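Conserved protein (Methanosarcina mazei, PDB 2NR4) is a flavoprotein of unknown function that binds flavin mononucleotide in a beta-barrel domain of the FMN-binding clan. Local coordinates at residues A[35-40]-A[64-69]. Residues are numbered along the deposited sequence; the frame is centred on the assembly and turned at random.
With FMN (flavin mononucleotide), chain C.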
ATOM      1  N   ALA A  35      11.275   3.862  11.173  1.00 19.24           N
ATOM      2  CA  ALA A  35      12.716   3.996  11.362  1.00 18.85           C
ATOM      3  C   ALA A  35      13.048   3.603  12.790  1.00 19.38           C
ATOM      4  O   ALA A  35      12.422   4.131  13.708  1.00 18.73           O
ATOM      5  CB  ALA A  35      13.100   5.415  11.151  1.00 20.39           C
ATOM      6  N   SER A  36      14.034   2.716  12.970  1.00 19.33           N
ATOM      7  CA  SER A  36      14.510   2.403  14.353  1.00 20.04           C
ATOM      8  C   SER A  36      15.828   3.141  14.581  1.00 19.88           C
ATOM      9  O   SER A  36      16.686   3.190  13.694  1.00 18.48           O
ATOM     10  CB  SER A  36      14.702   0.895  14.582  1.00 20.28           C
ATOM     11  OG  SER A  36      15.425   0.270  13.532  1.00 22.10           O
ATOM     12  N   THR A  37      16.008   3.693  15.778  1.00 20.88           N
ATOM     13  CA  THR A  37      17.235   4.441  16.076  1.00 21.26           C
ATOM     14  C   THR A  37      17.545   4.158  17.560  1.00 22.19           C
ATOM     15  O   THR A  37      16.702   3.604  18.262  1.00 22.17           O
ATOM     16  CB  THR A  37      17.038   5.965  15.942  1.00 21.15           C
ATOM     17  OG1 THR A  37      15.868   6.420  16.670  1.00 21.40           O
ATOM     18  CG2 THR A  37      17.008   6.466  14.457  1.00 20.04           C
ATOM     19  N   GLY A  38      18.717   4.575  18.036  1.00 24.58           N
ATOM     20  CA  GLY A  38      18.974   4.562  19.479  1.00 27.33           C
ATOM     21  C   GLY A  38      19.739   3.349  19.940  1.00 29.69           C
ATOM     22  O   GLY A  38      19.154   2.385  20.392  1.00 30.53           O
ATOM     23  N   PHE A  39      21.051   3.424  19.794  1.00 32.44           N
ATOM     24  CA  PHE A  39      21.985   2.458  20.323  1.00 36.34           C
ATOM     25  C   PHE A  39      21.646   2.132  21.775  1.00 36.72           C
ATOM     26  O   PHE A  39      21.471   0.953  22.121  1.00 38.47           O
ATOM     27  CB  PHE A  39      23.416   3.033  20.229  1.00 37.94           C
ATOM     28  CG  PHE A  39      24.122   2.748  18.926  1.00 41.52           C
ATOM     29  CD1 PHE A  39      24.608   1.467  18.640  1.00 45.10           C
ATOM     30  CD2 PHE A  39      24.376   3.778  18.008  1.00 44.44           C
ATOM     31  CE1 PHE A  39      25.295   1.208  17.432  1.00 45.46           C
ATOM     32  CE2 PHE A  39      25.057   3.531  16.796  1.00 45.33           C
ATOM     33  CZ  PHE A  39      25.521   2.242  16.518  1.00 45.16           C
ATOM     34  N   GLU A  40      21.469   3.173  22.595  1.00 36.03           N
ATOM     35  CA  GLU A  40      21.347   3.030  24.057  1.00 36.35           C
ATOM     36  C   GLU A  40      19.921   2.901  24.597  1.00 33.93           C
ATOM     37  O   GLU A  40      19.720   2.545  25.744  1.00 31.62           O
ATOM     38  CB  GLU A  40      21.997   4.242  24.741  1.00 37.17           C
ATOM     39  CG  GLU A  40      23.494   4.357  24.545  1.00 39.74           C
ATOM     40  CD  GLU A  40      24.062   5.619  25.189  1.00 40.63           C
ATOM     41  OE1 GLU A  40      23.482   6.138  26.195  1.00 46.46           O
ATOM     42  OE2 GLU A  40      25.101   6.100  24.693  1.00 47.87           O
ATOM     43  N   SER A  64      12.443  15.714  17.418  1.00 32.75           N
ATOM     44  CA  SER A  64      11.901  14.382  17.634  1.00 31.93           C
ATOM     45  C   SER A  64      12.955  13.436  18.222  1.00 31.63           C
ATOM     46  O   SER A  64      14.151  13.729  18.217  1.00 30.75           O
ATOM     47  CB  SER A  64      11.384  13.821  16.319  1.00 32.89           C
ATOM     48  OG  SER A  64      12.467  13.501  15.446  1.00 32.19           O
ATOM     49  N   HIS A  65      12.522  12.285  18.715  1.00 30.44           N
ATOM     50  CA  HIS A  65      13.510  11.365  19.239  1.00 30.59           C
ATOM     51  C   HIS A  65      14.416  10.806  18.117  1.00 27.96           C
ATOM     52  O   HIS A  65      15.627  10.644  18.297  1.00 27.21           O
ATOM     53  CB  HIS A  65      12.848  10.290  20.102  1.00 32.50           C
ATOM     54  CG  HIS A  65      12.756  10.673  21.555  1.00 38.91           C
ATOM     55  ND1 HIS A  65      13.876  10.908  22.337  1.00 42.62           N
ATOM     56  CD2 HIS A  65      11.685  10.878  22.359  1.00 44.22           C
ATOM     57  CE1 HIS A  65      13.494  11.214  23.565  1.00 46.07           C
ATOM     58  NE2 HIS A  65      12.170  11.216  23.603  1.00 47.21           N
ATOM     59  N   THR A  66      13.826  10.518  16.960  1.00 26.02           N
ATOM     60  CA  THR A  66      14.613  10.066  15.795  1.00 24.33           C
ATOM     61  C   THR A  66      15.672  11.090  15.429  1.00 25.04           C
ATOM     62  O   THR A  66      16.830  10.749  15.165  1.00 24.33           O
ATOM     63  CB  THR A  66      13.672   9.858  14.579  1.00 24.04           C
ATOM     64  OG1 THR A  66      12.646   8.959  14.959  1.00 21.83           O
ATOM     65  CG2 THR A  66      14.416   9.307  13.390  1.00 21.29           C
ATOM     66  N   TRP A  67      15.267  12.352  15.380  1.00 25.86           N
ATOM     67  CA  TRP A  67      16.207  13.455  15.121  1.00 27.64           C
ATOM     68  C   TRP A  67      17.375  13.479  16.126  1.00 28.16           C
ATOM     69  O   TRP A  67      18.556  13.507  15.730  1.00 28.82           O
ATOM     70  CB  TRP A  67      15.430  14.778  15.126  1.00 28.75           C
ATOM     71  CG  TRP A  67      16.260  15.997  15.145  1.00 30.35           C
ATOM     72  CD1 TRP A  67      16.850  16.590  14.079  1.00 32.40           C
ATOM     73  CD2 TRP A  67      16.581  16.809  16.289  1.00 30.74           C
ATOM     74  NE1 TRP A  67      17.532  17.724  14.484  1.00 31.69           N
ATOM     75  CE2 TRP A  67      17.376  17.876  15.831  1.00 32.56           C
ATOM     76  CE3 TRP A  67      16.285  16.724  17.658  1.00 32.98           C
ATOM     77  CZ2 TRP A  67      17.856  18.881  16.689  1.00 33.31           C
ATOM     78  CZ3 TRP A  67      16.766  17.728  18.518  1.00 31.97           C
ATOM     79  CH2 TRP A  67      17.545  18.784  18.025  1.00 33.38           C
ATOM     80  N   GLU A  68      17.055  13.403  17.418  1.00 28.59           N
ATOM     81  CA  GLU A  68      18.066  13.445  18.468  1.00 30.28           C
ATOM     82  C   GLU A  68      19.043  12.281  18.319  1.00 28.06           C
ATOM     83  O   GLU A  68      20.238  12.475  18.439  1.00 27.74           O
ATOM     84  CB  GLU A  68      17.394  13.453  19.859  1.00 31.32           C
ATOM     85  CG  GLU A  68      18.309  13.950  20.993  1.00 36.24           C
ATOM     86  CD  GLU A  68      17.656  13.849  22.374  1.00 36.66           C
ATOM     87  OE1 GLU A  68      16.423  13.612  22.454  1.00 43.28           O
ATOM     88  OE2 GLU A  68      18.402  13.985  23.376  1.00 46.12           O
ATOM     89  N   ASN A  69      18.540  11.092  17.985  1.00 25.79           N
ATOM     90  CA  ASN A  69      19.394   9.917  17.861  1.00 26.37           C
ATOM     91  C   ASN A  69      20.295   9.988  16.617  1.00 25.72           C
ATOM     92  O   ASN A  69      21.456   9.573  16.658  1.00 26.19           O
ATOM     93  CB  ASN A  69      18.580   8.623  17.852  1.00 25.40           C
ATOM     94  CG  ASN A  69      17.935   8.299  19.190  1.00 26.51           C
ATOM     95  OD1 ASN A  69      18.369   8.782  20.236  1.00 30.62           O
ATOM     96  ND2 ASN A  69      16.903   7.459  19.168  1.00 23.80           N
TER
HETATM   97  N1  FMN C 401       8.628  12.661  10.606  1.00 42.32           N
HETATM   98  C2  FMN C 401       9.821  13.077  10.054  1.00 42.50           C
HETATM   99  O2  FMN C 401      10.563  13.785  10.730  1.00 42.87           O
HETATM  100  N3  FMN C 401      10.152  12.733   8.761  1.00 41.66           N
HETATM  101  C4  FMN C 401       9.297  11.942   8.010  1.00 41.68           C
HETATM  102  O4  FMN C 401       9.665  11.450   6.951  1.00 36.64           O
HETATM  103  C4A FMN C 401       8.095  11.508   8.565  1.00 41.99           C
HETATM  104  N5  FMN C 401       7.219  10.724   7.831  1.00 43.22           N
HETATM  105  C5A FMN C 401       6.030  10.275   8.388  1.00 42.42           C
HETATM  106  C6  FMN C 401       5.165   9.469   7.636  1.00 42.13           C
HETATM  107  C7  FMN C 401       3.975   9.012   8.185  1.00 42.39           C
HETATM  108  C7M FMN C 401       3.045   8.209   7.320  1.00 43.75           C
HETATM  109  C8  FMN C 401       3.639   9.390   9.503  1.00 42.66           C
HETATM  110  C8M FMN C 401       2.466   8.807  10.197  1.00 40.74           C
HETATM  111  C9  FMN C 401       4.494  10.202  10.260  1.00 42.18           C
HETATM  112  C9A FMN C 401       5.708  10.637   9.697  1.00 42.19           C
HETATM  113  N10 FMN C 401       6.583  11.441  10.429  1.00 41.98           N
HETATM  114  C10 FMN C 401       7.766  11.876   9.869  1.00 42.45           C
HETATM  115  C1' FMN C 401       6.176  11.968  11.772  1.00 41.97           C
HETATM  116  C2' FMN C 401       6.813  11.093  12.845  1.00 43.31           C
HETATM  117  O2' FMN C 401       6.521   9.746  12.587  1.00 42.11           O
HETATM  118  C3' FMN C 401       6.195  11.453  14.176  1.00 44.64           C
HETATM  119  O3' FMN C 401       6.500  12.808  14.459  1.00 44.23           O
HETATM  120  C4' FMN C 401       6.672  10.514  15.281  1.00 42.08           C
HETATM  121  O4' FMN C 401       5.825  10.769  16.374  1.00 47.31           O
HETATM  122  C5' FMN C 401       8.137  10.760  15.665  1.00 42.16           C
HETATM  123  O5' FMN C 401       8.434  10.143  16.900  1.00 39.45           O
HETATM  124  P   FMN C 401       9.909  10.068  17.574  1.00 40.26           P
HETATM  125  O1P FMN C 401       9.991  11.291  18.503  1.00 38.38           O
HETATM  126  O2P FMN C 401      10.973  10.224  16.463  1.00 31.16           O
HETATM  127  O3P FMN C 401       9.968   8.782  18.401  1.00 36.38           O
HETATM  128  O   HOH W   1      13.473   6.317  15.602  1.00 23.14           O
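The phosphate end of the FMN site, in the antiparallel barrel of the DUF447 N-terminal domain, is where the start of helix 65-73 packs on the end of strand 29-37 and the residue after it, Thr-37 and Gly-38 meeting Asn-69, and Thr-37 also Thr-66. Asn-69 ND2 donates to Thr-37 OG1 at 2.9 Å; the bond is almost straight (177°) and the oxygen lies in the amide plane. A chi1 of 50° sets OG1 of Thr-37 between its own backbone N and carbonyl carbon, facing the helix, while its methyl CG2 meets Thr-66 CG2 at 4.0 Å, the two side chains crossing at about a right angle. Gly-38, whose positive phi of 98° suits a residue without a side chain, brings its CA to 3.6 Å from Asn-69 ND2. With an alanine in place of Asn-69, Thr-37 OG1 would probably lose its donor from the helix, and a gap is likely to open beside Gly-38. At the helix N-terminus, Ser-64 OG caps Trp-67 N, and His-65 N donates to FMN O1P at 2.7 Å, so the helix dipole probably steadies the phosphate charge. Thr-66 grips FMN O2P twice, through its backbone N and, at 2.6 Å, through OG1. A water links the two threonines and also reaches Ala-35 O, lying 2.6 Å from Thr-37 OG1 and donating to Thr-66 OG1 at 2.8 Å.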